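Local coordinates for uncharacterized periplasmic protein (Bacteroides vulgatus ATCC 8482, PDB 3ELG) that is of unknown function but has a BLIP-like fold of the PepSY-like family and is probably exported to the periplasm, at residues G61-I66 / S75-Q80; G104-L109 / E114-Q119. All blocks are in the same frame, centred on the assembly; numbering follows the deposited sequence.

Both contacts reach the same antiparallel sheet and follow each other along the chain. Contact 1 packs the 75-80 segment against strand 63-67. Contact 2 is the hairpin of strands 104-109 and 114-117, further across the sheet, with strand 95-101 between. Their centres are about 11 Å apart. I78 and P79 join the two contacts directly: P79 CG lies 3.6 Å from Y105 CZ, and I78 CG2 lies 4.1 Å from L107 CD2. The segment leads into helix 80-89, whose I82 touches Y105, L107 and F117. Thus one connection packs on both parts of the sheet. No active site or ligand has been assigned to this protein.

Contact 1: residues G61-I66 / S75-Q80; sequences GEWLEI and STFIPQ
W63 turns its CG between its backbone N and carbonyl carbon (chi1 68°), and the indole meets F77. The F77 ring leaves the other segment with CG anti to the carbonyl carbon (chi1 -70°), which brings it to both W63 and I66. The two rings form an edge-to-face, T-shaped pair. The edge of F77 points to the face of the five-membered ring of W63, with centroids 5.0 Å apart and planes at 76°. The nearest atoms are W63 NE1 and F77 CD1, 3.5 Å apart. I66 makes the second contact. Its CD1 sits over the centre of one F77 face, 3.4 Å from the ring centroid, as a CH-pi contact. The same methyl lies over the rim of the indole, so it fills the corner between the two rings. T76 CG2 covers the opposite face of F77. The phenyl ring is therefore sandwiched between two methyl groups. M20 of helix 15-24 touches W63, I66 and F77 and extends this apolar cluster. R100 NE donates a hydrogen bond to W63 O, and the same arginine makes a cation-pi contact with the indole. The contact is buried near the centre of the chain. It is a small aromatic-aliphatic core cluster, in which a 3-10 turn before helix 80-89 is packed onto a strand of the antiparallel BLIP-like sheet.

Contact 2: residues G104-L109 / E114-Q119; sequences GYELTL and EVDFDQ
Backbone bonds join the Y105-F117 and L107-V115 pairs. Each is an antiparallel hydrogen-bonded pair. V115 N to L107 O is 2.7 Å, and Y105 N to F117 O is 3.0 Å. E106-D116 and T108-E114 are the non-hydrogen-bonded pairs between and beyond them. Here CA-H...O contacts help, such as D116 CA to Y105 O at 3.4 Å. G104 CA makes another to F117 O, and its positive phi (143°) is one that glycine readily adopts.

The pairing makes a beta hairpin, one of the antiparallel connections that build the sheet of this BLIP-like fold.

Apolar contacts lie on the face carrying Y105, L107, V115 and F117. L107 CD1 meets the F117 ring at CD1, 4.1 Å away, the two side chains crossing at about a right angle. M86 of helix 80-89 packs on L109.

A separate contact is made by a ring edge and backbone carbonyls. The Y105 ring turns its edge to D118 O and Q119 O, with CD1 3.6 Å from D118 O.

Acidic groups gather on the other face. E114 puts CG anti to its backbone N (chi1 -175°), and the extended chain crosses E106 obliquely. E106 OE1 and E114 OE2 are 3.4 Å apart, two acceptors close together. E114 OE2 is only 2.4 Å from D116 OD1, so one of these two acids probably holds a proton. D116 lies alongside E106, pointing the same way, with OD1 against E106 CG. S127 OG is hydrogen-bonded to D116 OD2 and weakly to E114 OE2. A water sits 2.7 Å from T108 OG1 and donates a weak bond to E114 OE1.

Contact 1: residues G61-I66 / S75-Q80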
loop_
_atom_site.group_PDB
_atom_site.type_symbol
_atom_site.label_atom_id
_atom_site.label_comp_id
_atom_site.label_asym_id
_atom_site.label_seq_id
_atom_site.Cartn_x
_atom_site.Cartn_y
_atom_site.Cartn_z
ATOM N N GLY A 61 9.012 -8.210 -2.631
ATOM C CA GLY A 61 9.185 -6.785 -2.380
ATOM C C GLY A 61 8.301 -5.873 -3.228
ATOM O O GLY A 61 8.512 -4.659 -3.294
ATOM N N GLU A 62 7.296 -6.451 -3.883
ATOM C CA GLU A 62 6.283 -5.632 -4.590
ATOM C C GLU A 62 5.175 -5.188 -3.651
ATOM O O GLU A 62 4.673 -5.939 -2.842
ATOM C CB GLU A 62 5.673 -6.391 -5.753
ATOM C CG GLU A 62 6.732 -6.822 -6.757
ATOM C CD GLU A 62 6.282 -7.915 -7.671
ATOM O OE1 GLU A 62 5.529 -8.825 -7.265
ATOM O OE2 GLU A 62 6.749 -7.887 -8.823
ATOM N N TRP A 63 4.854 -3.916 -3.691
ATOM C CA TRP A 63 3.879 -3.421 -2.725
ATOM C C TRP A 63 2.486 -3.997 -2.932
ATOM O O TRP A 63 2.051 -4.240 -4.077
ATOM C CB TRP A 63 3.824 -1.900 -2.689
ATOM C CG TRP A 63 3.301 -1.291 -3.888
ATOM C CD1 TRP A 63 4.004 -0.890 -4.986
ATOM C CD2 TRP A 63 1.925 -0.934 -4.137
ATOM N NE1 TRP A 63 3.153 -0.315 -5.905
ATOM C CE2 TRP A 63 1.874 -0.346 -5.421
ATOM C CE3 TRP A 63 0.741 -1.070 -3.404
ATOM C CZ2 TRP A 63 0.684 0.126 -5.960
ATOM C CZ3 TRP A 63 -0.407 -0.612 -3.913
ATOM C CH2 TRP A 63 -0.450 -0.062 -5.214
ATOM N N LEU A 64 1.838 -4.218 -1.774
ATOM C CA LEU A 64 0.464 -4.687 -1.689
ATOM C C LEU A 64 -0.482 -3.640 -1.101
ATOM O O LEU A 64 -1.650 -3.559 -1.464
ATOM C CB LEU A 64 0.369 -5.964 -0.840
ATOM C CG LEU A 64 1.214 -7.147 -1.287
ATOM C CD1 LEU A 64 1.089 -8.305 -0.309
ATOM C CD2 LEU A 64 0.807 -7.474 -2.674
ATOM N N GLU A 65 0.008 -2.883 -0.129
ATOM C CA GLU A 65 -0.795 -1.871 0.504
ATOM C C GLU A 65 0.096 -0.725 0.871
ATOM O O GLU A 65 1.230 -0.902 1.324
ATOM C CB GLU A 65 -1.500 -2.411 1.736
ATOM C CG GLU A 65 -2.365 -1.382 2.403
ATOM C CD GLU A 65 -2.960 -1.895 3.661
ATOM O OE1 GLU A 65 -3.910 -2.708 3.568
ATOM O OE2 GLU A 65 -2.473 -1.498 4.741
ATOM N N ILE A 66 -0.435 0.461 0.616
ATOM C CA ILE A 66 0.229 1.714 0.971
ATOM C C ILE A 66 -0.757 2.536 1.774
ATOM O O ILE A 66 -1.750 3.036 1.227
ATOM C CB ILE A 66 0.696 2.495 -0.263
ATOM C CG1 ILE A 66 1.688 1.685 -1.079
ATOM C CG2 ILE A 66 1.321 3.853 0.116
ATOM C CD1 ILE A 66 1.913 2.216 -2.472
ATOM N N SER A 75 0.848 9.908 -6.000
ATOM C CA SER A 75 -0.004 9.681 -7.172
ATOM C C SER A 75 0.559 8.624 -8.127
ATOM O O SER A 75 -0.173 7.998 -8.891
ATOM C CB SER A 75 -0.253 11.003 -7.915
ATOM O OG SER A 75 0.961 11.451 -8.459
ATOM N N THR A 76 1.855 8.389 -8.053
ATOM C CA THR A 76 2.496 7.432 -8.960
ATOM C C THR A 76 1.943 6.012 -8.812
ATOM O O THR A 76 2.022 5.177 -9.706
ATOM C CB THR A 76 4.038 7.449 -8.777
ATOM O OG1 THR A 76 4.649 6.690 -9.824
ATOM C CG2 THR A 76 4.413 6.888 -7.423
ATOM N N PHE A 77 1.376 5.756 -7.647
ATOM C CA PHE A 77 0.914 4.425 -7.274
ATOM C C PHE A 77 -0.516 4.125 -7.786
ATOM O O PHE A 77 -0.992 2.972 -7.791
ATOM C CB PHE A 77 0.950 4.275 -5.762
ATOM C CG PHE A 77 2.379 4.215 -5.173
ATOM C CD1 PHE A 77 3.248 3.198 -5.532
ATOM C CD2 PHE A 77 2.790 5.163 -4.271
ATOM C CE1 PHE A 77 4.526 3.159 -5.007
ATOM C CE2 PHE A 77 4.070 5.108 -3.720
ATOM C CZ PHE A 77 4.932 4.100 -4.093
ATOM N N ILE A 78 -1.187 5.193 -8.185
ATOM C CA ILE A 78 -2.599 5.130 -8.614
ATOM C C ILE A 78 -2.627 4.984 -10.127
ATOM O O ILE A 78 -2.124 5.866 -10.877
ATOM C CB ILE A 78 -3.429 6.355 -8.119
ATOM C CG1 ILE A 78 -3.309 6.482 -6.604
ATOM C CG2 ILE A 78 -4.878 6.169 -8.533
ATOM C CD1 ILE A 78 -4.028 7.665 -6.062
ATOM N N PRO A 79 -3.177 3.864 -10.640
ATOM C CA PRO A 79 -3.243 3.775 -12.102
ATOM C C PRO A 79 -4.000 4.937 -12.745
ATOM O O PRO A 79 -4.958 5.460 -12.184
ATOM C CB PRO A 79 -3.966 2.448 -12.353
ATOM C CG PRO A 79 -3.746 1.656 -11.175
ATOM C CD PRO A 79 -3.617 2.613 -10.000
ATOM N N GLN A 80 -3.569 5.307 -13.950
ATOM C CA GLN A 80 -4.157 6.480 -14.624
ATOM C C GLN A 80 -5.691 6.390 -14.787
ATOM O O GLN A 80 -6.423 7.350 -14.581
ATOM C CB GLN A 80 -3.493 6.699 -16.002
ATOM C CG GLN A 80 -4.092 7.878 -16.718
#

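Contact 2: residues G104-L109 / E114-Q119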
loop_
_atom_site.group_PDB
_atom_site.type_symbol
_atom_site.label_atom_id
_atom_site.label_comp_id
_atom_site.label_asym_id
_atom_site.label_seq_id
_atom_site.Cartn_x
_atom_site.Cartn_y
_atom_site.Cartn_z
ATOM N N GLY A 104 -7.837 -6.715 -8.148
ATOM C CA GLY A 104 -7.877 -5.289 -8.462
ATOM C C GLY A 104 -7.312 -4.380 -7.420
ATOM O O GLY A 104 -6.349 -4.719 -6.728
ATOM N N TYR A 105 -7.978 -3.229 -7.287
ATOM C CA TYR A 105 -7.531 -2.115 -6.434
ATOM C C TYR A 105 -8.638 -1.638 -5.487
ATOM O O TYR A 105 -9.840 -1.672 -5.798
ATOM C CB TYR A 105 -7.082 -0.958 -7.300
ATOM C CG TYR A 105 -5.960 -1.250 -8.251
ATOM C CD1 TYR A 105 -6.197 -1.811 -9.502
ATOM C CD2 TYR A 105 -4.662 -0.954 -7.901
ATOM C CE1 TYR A 105 -5.162 -2.061 -10.378
ATOM C CE2 TYR A 105 -3.633 -1.200 -8.766
ATOM C CZ TYR A 105 -3.878 -1.775 -9.996
ATOM O OH TYR A 105 -2.810 -1.969 -10.836
ATOM N N GLU A 106 -8.210 -1.245 -4.304
ATOM C CA GLU A 106 -9.141 -0.663 -3.348
ATOM C C GLU A 106 -8.525 0.611 -2.835
ATOM O O GLU A 106 -7.390 0.605 -2.283
ATOM C CB GLU A 106 -9.355 -1.599 -2.174
ATOM C CG GLU A 106 -9.838 -3.002 -2.584
ATOM C CD GLU A 106 -9.936 -3.980 -1.397
ATOM O OE1 GLU A 106 -9.439 -3.689 -0.284
ATOM O OE2 GLU A 106 -10.529 -5.047 -1.598
ATOM N N LEU A 107 -9.192 1.715 -3.126
ATOM C CA LEU A 107 -8.750 3.012 -2.649
ATOM C C LEU A 107 -9.611 3.505 -1.520
ATOM O O LEU A 107 -10.808 3.578 -1.634
ATOM C CB LEU A 107 -8.787 4.039 -3.756
ATOM C CG LEU A 107 -7.697 3.959 -4.858
ATOM C CD1 LEU A 107 -7.682 2.701 -5.699
ATOM C CD2 LEU A 107 -7.731 5.200 -5.715
ATOM N N THR A 108 -8.966 3.862 -0.410
ATOM C CA THR A 108 -9.681 4.325 0.767
ATOM C C THR A 108 -9.513 5.818 0.937
ATOM O O THR A 108 -8.405 6.375 0.911
ATOM C CB THR A 108 -9.248 3.621 2.059
ATOM O OG1 THR A 108 -9.309 2.213 1.869
ATOM C CG2 THR A 108 -10.193 4.024 3.198
ATOM N N LEU A 109 -10.645 6.488 1.063
ATOM C CA LEU A 109 -10.642 7.944 1.191
ATOM C C LEU A 109 -10.501 8.342 2.660
ATOM O O LEU A 109 -10.652 7.522 3.582
ATOM C CB LEU A 109 -11.911 8.584 0.606
ATOM C CG LEU A 109 -12.221 8.124 -0.826
ATOM C CD1 LEU A 109 -13.453 8.828 -1.420
ATOM C CD2 LEU A 109 -11.003 8.347 -1.739
ATOM N N GLU A 114 -14.401 3.209 0.849
ATOM C CA GLU A 114 -13.495 2.402 0.021
ATOM C C GLU A 114 -14.063 2.276 -1.364
ATOM O O GLU A 114 -15.224 1.986 -1.533
ATOM C CB GLU A 114 -13.290 1.036 0.616
ATOM C CG GLU A 114 -12.249 0.196 -0.148
ATOM C CD GLU A 114 -12.195 -1.253 0.310
ATOM O OE1 GLU A 114 -11.888 -1.476 1.501
ATOM O OE2 GLU A 114 -12.422 -2.158 -0.525
ATOM N N VAL A 115 -13.252 2.651 -2.333
ATOM C CA VAL A 115 -13.655 2.597 -3.730
ATOM C C VAL A 115 -12.909 1.462 -4.408
ATOM O O VAL A 115 -11.672 1.454 -4.465
ATOM C CB VAL A 115 -13.395 3.956 -4.463
ATOM C CG1 VAL A 115 -14.108 3.949 -5.800
ATOM C CG2 VAL A 115 -13.836 5.164 -3.598
ATOM N N ASP A 116 -13.683 0.494 -4.908
ATOM C CA ASP A 116 -13.142 -0.746 -5.497
ATOM C C ASP A 116 -13.172 -0.764 -7.008
ATOM O O ASP A 116 -14.184 -0.429 -7.635
ATOM C CB ASP A 116 -13.868 -1.995 -4.966
ATOM C CG ASP A 116 -13.685 -2.220 -3.491
ATOM O OD1 ASP A 116 -12.777 -1.611 -2.840
ATOM O OD2 ASP A 116 -14.473 -3.056 -2.992
ATOM N N PHE A 117 -12.040 -1.172 -7.565
ATOM C CA PHE A 117 -11.804 -1.295 -9.022
ATOM C C PHE A 117 -11.264 -2.680 -9.398
ATOM O O PHE A 117 -10.625 -3.368 -8.607
ATOM C CB PHE A 117 -10.775 -0.257 -9.484
ATOM C CG PHE A 117 -11.169 1.141 -9.190
ATOM C CD1 PHE A 117 -10.933 1.687 -7.950
ATOM C CD2 PHE A 117 -11.821 1.907 -10.161
ATOM C CE1 PHE A 117 -11.284 2.999 -7.686
ATOM C CE2 PHE A 117 -12.238 3.204 -9.874
ATOM C CZ PHE A 117 -11.956 3.743 -8.634
ATOM N N ASP A 118 -11.542 -3.088 -10.635
ATOM C CA ASP A 118 -10.931 -4.315 -11.144
ATOM C C ASP A 118 -9.484 -4.073 -11.555
ATOM O O ASP A 118 -8.968 -2.966 -11.415
ATOM C CB ASP A 118 -11.730 -4.958 -12.291
ATOM C CG ASP A 118 -11.877 -4.076 -13.482
ATOM O OD1 ASP A 118 -10.939 -3.307 -13.759
ATOM O OD2 ASP A 118 -12.947 -4.146 -14.184
ATOM N N GLN A 119 -8.848 -5.106 -12.083
ATOM C CA GLN A 119 -7.413 -5.036 -12.375
ATOM C C GLN A 119 -7.138 -4.084 -13.525
ATOM O O GLN A 119 -5.986 -3.683 -13.756
ATOM C CB GLN A 119 -6.843 -6.419 -12.694
ATOM C CG GLN A 119 -7.723 -7.265 -13.583
ATOM C CD GLN A 119 -8.707 -8.113 -12.782
ATOM O OE1 GLN A 119 -9.858 -7.725 -12.559
ATOM N NE2 GLN A 119 -8.256 -9.296 -12.367
HETATM O O HOH W 1 -10.243 0.547 3.707
#